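Local coordinates for RNA-binding protein (Porphyromonas gingivalis W83, PDB 7JLY) that probably binds RNA through a single RNA recognition motif and can also bind calcium, at residues 24-29 / 58-63; 49-52 / 56-59. All blocks are in the same frame, centred on the assembly; numbering follows the deposited sequence.

Interaction 1. Residues 24-29 / 58-63; sequences QQYGAV and RRAIEE
The phenol oxygen of Tyr26 donates a 2.7 Å hydrogen bond from its OH to OE2 of Glu63, joining the loop between helix 16-23 and strand 29-36 to helix 54-64. The hydroxyl meets OE2 from above the carboxylate plane, 68° out of it, rather than within that plane. OE2 itself lies level with the tyrosine ring at its edge, and ring and carboxylate stand nearly perpendicular, 85° apart. The other oxygen, OE1, rests 3.3 Å from Tyr26 CE1, so the carboxylate lies against the ring edge as well as the hydroxyl. Glu63 gets there on a chain extended beyond CG, with CG anti to the backbone N (chi1 170°).

Nearer the backbone the contact turns apolar. One turn earlier on the helix, Ala60 lies beneath the ring: its CB is 3.6 Å from Tyr26 CD2, and its CA makes a CH-pi contact over the face, 4.1 Å from the ring centroid. The opposite face carries CB of Gln25, displaced toward the rim, so the ring is sandwiched between its own loop and the helix. Arg59 adds a looser touch, its CG 4.4 Å from Tyr26 CD1. Ala60 also packs on Leu23 of helix 16-23, and Tyr26 has Met51 of strand 46-51 beside it, at the border of the core of the RNA recognition motif.

Alanine's small side chain lets the ring lie close to the helix backbone, while the hydroxyl bond fixes its far end; a negative charge on Glu63 would probably strengthen that bond.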
loop_
_atom_site.group_PDB
_atom_site.type_symbol
_atom_site.label_atom_id
_atom_site.label_comp_id
_atom_site.label_asym_id
_atom_site.label_seq_id
_atom_site.Cartn_x
_atom_site.Cartn_y
_atom_site.Cartn_z
ATOM N N GLN A 24 3.550 -7.162 -4.317
ATOM C CA GLN A 24 4.712 -7.819 -4.922
ATOM C C GLN A 24 4.283 -8.770 -6.048
ATOM O O GLN A 24 5.115 -9.241 -6.827
ATOM C CB GLN A 24 5.537 -8.571 -3.870
ATOM C CG GLN A 24 4.960 -9.904 -3.463
ATOM C CD GLN A 24 5.774 -10.588 -2.370
ATOM O OE1 GLN A 24 6.846 -10.116 -1.991
ATOM N NE2 GLN A 24 5.263 -11.706 -1.867
ATOM N N GLN A 25 2.984 -9.041 -6.134
ATOM C CA GLN A 25 2.433 -9.814 -7.242
ATOM C C GLN A 25 2.655 -9.146 -8.597
ATOM O O GLN A 25 2.663 -9.834 -9.616
ATOM C CB GLN A 25 0.931 -10.038 -7.045
ATOM C CG GLN A 25 0.557 -10.903 -5.828
ATOM C CD GLN A 25 -0.953 -11.020 -5.659
ATOM O OE1 GLN A 25 -1.513 -12.110 -5.738
ATOM N NE2 GLN A 25 -1.616 -9.891 -5.438
ATOM N N TYR A 26 2.826 -7.819 -8.602
ATOM C CA TYR A 26 2.902 -7.035 -9.840
ATOM C C TYR A 26 4.314 -6.608 -10.204
ATOM O O TYR A 26 4.530 -6.145 -11.309
ATOM C CB TYR A 26 1.994 -5.795 -9.733
ATOM C CG TYR A 26 0.595 -6.231 -9.383
ATOM C CD1 TYR A 26 -0.239 -6.787 -10.354
ATOM C CD2 TYR A 26 0.139 -6.172 -8.078
ATOM C CE1 TYR A 26 -1.503 -7.229 -10.028
ATOM C CE2 TYR A 26 -1.127 -6.616 -7.740
ATOM C CZ TYR A 26 -1.942 -7.143 -8.720
ATOM O OH TYR A 26 -3.203 -7.595 -8.376
ATOM N N GLY A 27 5.266 -6.771 -9.284
ATOM C CA GLY A 27 6.637 -6.336 -9.510
ATOM C C GLY A 27 7.397 -6.214 -8.209
ATOM O O GLY A 27 6.832 -6.463 -7.144
ATOM N N ALA A 28 8.675 -5.832 -8.284
ATOM C CA ALA A 28 9.508 -5.738 -7.076
ATOM C C ALA A 28 9.027 -4.642 -6.133
ATOM O O ALA A 28 8.750 -3.535 -6.565
ATOM C CB ALA A 28 10.973 -5.485 -7.444
ATOM N N VAL A 29 8.954 -4.965 -4.846
ATOM C CA VAL A 29 8.599 -4.011 -3.799
ATOM C C VAL A 29 9.833 -3.742 -2.960
ATOM O O VAL A 29 10.529 -4.686 -2.574
ATOM C CB VAL A 29 7.475 -4.566 -2.896
ATOM C CG1 VAL A 29 7.307 -3.712 -1.646
ATOM C CG2 VAL A 29 6.159 -4.697 -3.677
ATOM N N ARG A 58 1.998 1.300 -11.768
ATOM C CA ARG A 58 0.795 1.764 -12.465
ATOM C C ARG A 58 -0.118 0.594 -12.801
ATOM O O ARG A 58 -1.343 0.715 -12.729
ATOM C CB ARG A 58 1.169 2.532 -13.734
ATOM C CG ARG A 58 1.928 3.818 -13.428
ATOM C CD ARG A 58 2.014 4.767 -14.621
ATOM N NE ARG A 58 2.697 6.012 -14.264
ATOM C CZ ARG A 58 3.999 6.230 -14.445
ATOM N NH1 ARG A 58 4.764 5.287 -14.987
ATOM N NH2 ARG A 58 4.541 7.391 -14.088
ATOM N N ARG A 59 0.476 -0.541 -13.160
ATOM C CA ARG A 59 -0.306 -1.745 -13.438
ATOM C C ARG A 59 -1.021 -2.218 -12.173
ATOM O O ARG A 59 -2.194 -2.598 -12.214
ATOM C CB ARG A 59 0.593 -2.854 -13.987
ATOM C CG ARG A 59 -0.034 -4.230 -13.937
ATOM C CD ARG A 59 0.984 -5.295 -14.319
ATOM N NE ARG A 59 1.363 -5.178 -15.726
ATOM C CZ ARG A 59 0.670 -5.742 -16.711
ATOM N NH1 ARG A 59 -0.421 -6.449 -16.425
ATOM N NH2 ARG A 59 1.064 -5.607 -17.969
ATOM N N ALA A 60 -0.316 -2.194 -11.041
ATOM C CA ALA A 60 -0.922 -2.646 -9.787
ATOM C C ALA A 60 -2.103 -1.754 -9.424
ATOM O O ALA A 60 -3.162 -2.238 -9.037
ATOM C CB ALA A 60 0.100 -2.667 -8.656
ATOM N N ILE A 61 -1.926 -0.444 -9.570
ATOM C CA ILE A 61 -3.004 0.482 -9.252
ATOM C C ILE A 61 -4.223 0.235 -10.151
ATOM O O ILE A 61 -5.363 0.243 -9.689
ATOM C CB ILE A 61 -2.516 1.944 -9.383
ATOM C CG1 ILE A 61 -1.565 2.274 -8.231
ATOM C CG2 ILE A 61 -3.705 2.921 -9.430
ATOM C CD1 ILE A 61 -0.629 3.431 -8.517
ATOM N N GLU A 62 -3.976 -0.019 -11.428
ATOM C CA GLU A 62 -5.059 -0.210 -12.393
ATOM C C GLU A 62 -5.843 -1.491 -12.096
ATOM O O GLU A 62 -7.072 -1.528 -12.208
ATOM C CB GLU A 62 -4.495 -0.252 -13.817
ATOM C CG GLU A 62 -5.518 -0.567 -14.911
ATOM C CD GLU A 62 -6.417 0.613 -15.236
ATOM O OE1 GLU A 62 -6.136 1.739 -14.755
ATOM O OE2 GLU A 62 -7.414 0.414 -15.971
ATOM N N GLU A 63 -5.130 -2.538 -11.708
ATOM C CA GLU A 63 -5.791 -3.799 -11.390
ATOM C C GLU A 63 -6.532 -3.701 -10.061
ATOM O O GLU A 63 -7.686 -4.132 -9.935
ATOM C CB GLU A 63 -4.779 -4.957 -11.346
ATOM C CG GLU A 63 -5.385 -6.245 -10.781
ATOM C CD GLU A 63 -4.624 -7.488 -11.177
ATOM O OE1 GLU A 63 -3.981 -7.475 -12.257
ATOM O OE2 GLU A 63 -4.677 -8.475 -10.412
#

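Interaction 2. Residues 49-52 / 56-59; sequences VEME and DARR
Met51 SD lies 3.8 Å from Ala57 CA and 4.1 Å from Ala57 CB, where the inner face of helix 54-64 meets strand 46-51 in the alpha/beta sandwich of the RNA recognition motif. The methionine comes from the strand, the alanine from the helix, and no hydrogen bond links the two segments: the contact is van der Waals throughout. Both residues are buried. Their CA atoms, 6.1 Å apart, are the nearest CA pair of the two segments, and Ala57 CB also meets the root of the methionine, 4.2 Å from Met51 CB.

The long side chain then passes alongside the alanine. Met51 CG is anti to the carbonyl carbon (chi1 -67°), the next bond is extended, and the chain bends at the sulfur (chi3 73°). That last bend carries CE to Asp56, 4.0 Å from its CB. The two side chains cross at about a right angle, and the methyl meets CB rather than the carboxylate.

A second shell sets both partners in place. Strand 46-51 is bonded through its backbone to strand 3-8 on one side, where Met51 pairs with Met3, and to strand 29-36 on the other, where Glu50 pairs with Thr30 and Ser31. Met51 packs further on Ile5 and Leu23, so its side chain takes part in the core shared by the sheet and both helices, while Ala57 rests on Met3. Arg58 NH2 forms a salt bridge with OE1 of Glu54, a residue seen to bind calcium, although none is bound to this chain in the model. At the start of the helix, the backbone N of Asp56 is hydrogen-bonded to OD2 of Asp53.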
loop_
_atom_site.group_PDB
_atom_site.type_symbol
_atom_site.label_atom_id
_atom_site.label_comp_id
_atom_site.label_asym_id
_atom_site.label_seq_id
_atom_site.Cartn_x
_atom_site.Cartn_y
_atom_site.Cartn_z
ATOM N N VAL A 49 3.475 1.787 -0.093
ATOM C CA VAL A 49 4.328 0.761 -0.680
ATOM C C VAL A 49 5.151 1.370 -1.817
ATOM O O VAL A 49 4.604 2.044 -2.682
ATOM C CB VAL A 49 3.514 -0.428 -1.235
ATOM C CG1 VAL A 49 4.458 -1.432 -1.863
ATOM C CG2 VAL A 49 2.669 -1.087 -0.123
ATOM N N GLU A 50 6.461 1.143 -1.809
ATOM C CA GLU A 50 7.296 1.592 -2.910
ATOM C C GLU A 50 7.621 0.412 -3.803
ATOM O O GLU A 50 7.973 -0.668 -3.319
ATOM C CB GLU A 50 8.583 2.245 -2.403
ATOM C CG GLU A 50 8.377 3.670 -1.925
ATOM C CD GLU A 50 9.677 4.343 -1.532
ATOM O OE1 GLU A 50 10.649 4.269 -2.314
ATOM O OE2 GLU A 50 9.732 4.940 -0.439
ATOM N N MET A 51 7.485 0.617 -5.108
ATOM C CA MET A 51 7.833 -0.396 -6.090
ATOM C C MET A 51 8.940 0.165 -6.973
ATOM O O MET A 51 8.951 1.354 -7.277
ATOM C CB MET A 51 6.615 -0.804 -6.921
ATOM C CG MET A 51 5.549 -1.541 -6.111
ATOM S SD MET A 51 4.173 -2.077 -7.126
ATOM C CE MET A 51 4.936 -3.436 -8.015
ATOM N N GLU A 52 9.885 -0.680 -7.361
ATOM C CA GLU A 52 11.067 -0.174 -8.057
ATOM C C GLU A 52 10.749 0.290 -9.485
ATOM O O GLU A 52 11.363 1.224 -9.991
ATOM C CB GLU A 52 12.174 -1.230 -8.078
ATOM C CG GLU A 52 13.511 -0.728 -8.676
ATOM C CD GLU A 52 14.092 0.505 -7.953
ATOM O OE1 GLU A 52 14.022 0.571 -6.699
ATOM O OE2 GLU A 52 14.622 1.415 -8.646
ATOM N N ASP A 56 5.191 -1.296 -13.429
ATOM C CA ASP A 56 4.524 -2.296 -12.605
ATOM C C ASP A 56 3.605 -1.664 -11.547
ATOM O O ASP A 56 2.534 -2.201 -11.252
ATOM C CB ASP A 56 5.561 -3.217 -11.944
ATOM C CG ASP A 56 6.208 -4.173 -12.945
ATOM O OD1 ASP A 56 5.580 -4.485 -13.978
ATOM O OD2 ASP A 56 7.352 -4.610 -12.706
ATOM N N ALA A 57 4.024 -0.531 -10.979
ATOM C CA ALA A 57 3.222 0.179 -9.986
ATOM C C ALA A 57 1.910 0.674 -10.597
ATOM O O ALA A 57 0.834 0.496 -10.015
ATOM C CB ALA A 57 4.010 1.345 -9.401
ATOM N N ARG A 58 1.998 1.300 -11.768
ATOM C CA ARG A 58 0.795 1.764 -12.465
ATOM C C ARG A 58 -0.118 0.594 -12.801
ATOM O O ARG A 58 -1.343 0.715 -12.729
ATOM C CB ARG A 58 1.169 2.532 -13.734
ATOM C CG ARG A 58 1.928 3.818 -13.428
ATOM C CD ARG A 58 2.014 4.767 -14.621
ATOM N NE ARG A 58 2.697 6.012 -14.264
ATOM C CZ ARG A 58 3.999 6.230 -14.445
ATOM N NH1 ARG A 58 4.764 5.287 -14.987
ATOM N NH2 ARG A 58 4.541 7.391 -14.088
ATOM N N ARG A 59 0.476 -0.541 -13.160
ATOM C CA ARG A 59 -0.306 -1.745 -13.438
ATOM C C ARG A 59 -1.021 -2.218 -12.173
ATOM O O ARG A 59 -2.194 -2.598 -12.214
ATOM C CB ARG A 59 0.593 -2.854 -13.987
ATOM C CG ARG A 59 -0.034 -4.230 -13.937
ATOM C CD ARG A 59 0.984 -5.295 -14.319
ATOM N NE ARG A 59 1.363 -5.178 -15.726
ATOM C CZ ARG A 59 0.670 -5.742 -16.711
ATOM N NH1 ARG A 59 -0.421 -6.449 -16.425
ATOM N NH2 ARG A 59 1.064 -5.607 -17.969
#

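Overall arrangement
Following the chain from the N terminus, strand 3-8 and helix 16-23 lead into the loop 24-29, whose partner in interaction 1 comes much later in the chain, on helix 54-64. That contact closes a long span containing strands 29-36 and 46-51. Interaction 2 closes the short connection from strand 46-51 to helix 54-64 and nests within it; the two share Arg58 and Arg59 on the helix, and their centres lie about 5 Å apart. Ala28 O and Glu52 N, 3.2 Å apart in a probable hydrogen bond, link their first segments directly. Together they tie helix 54-64 to a sheet strand and to the loop after the other helix.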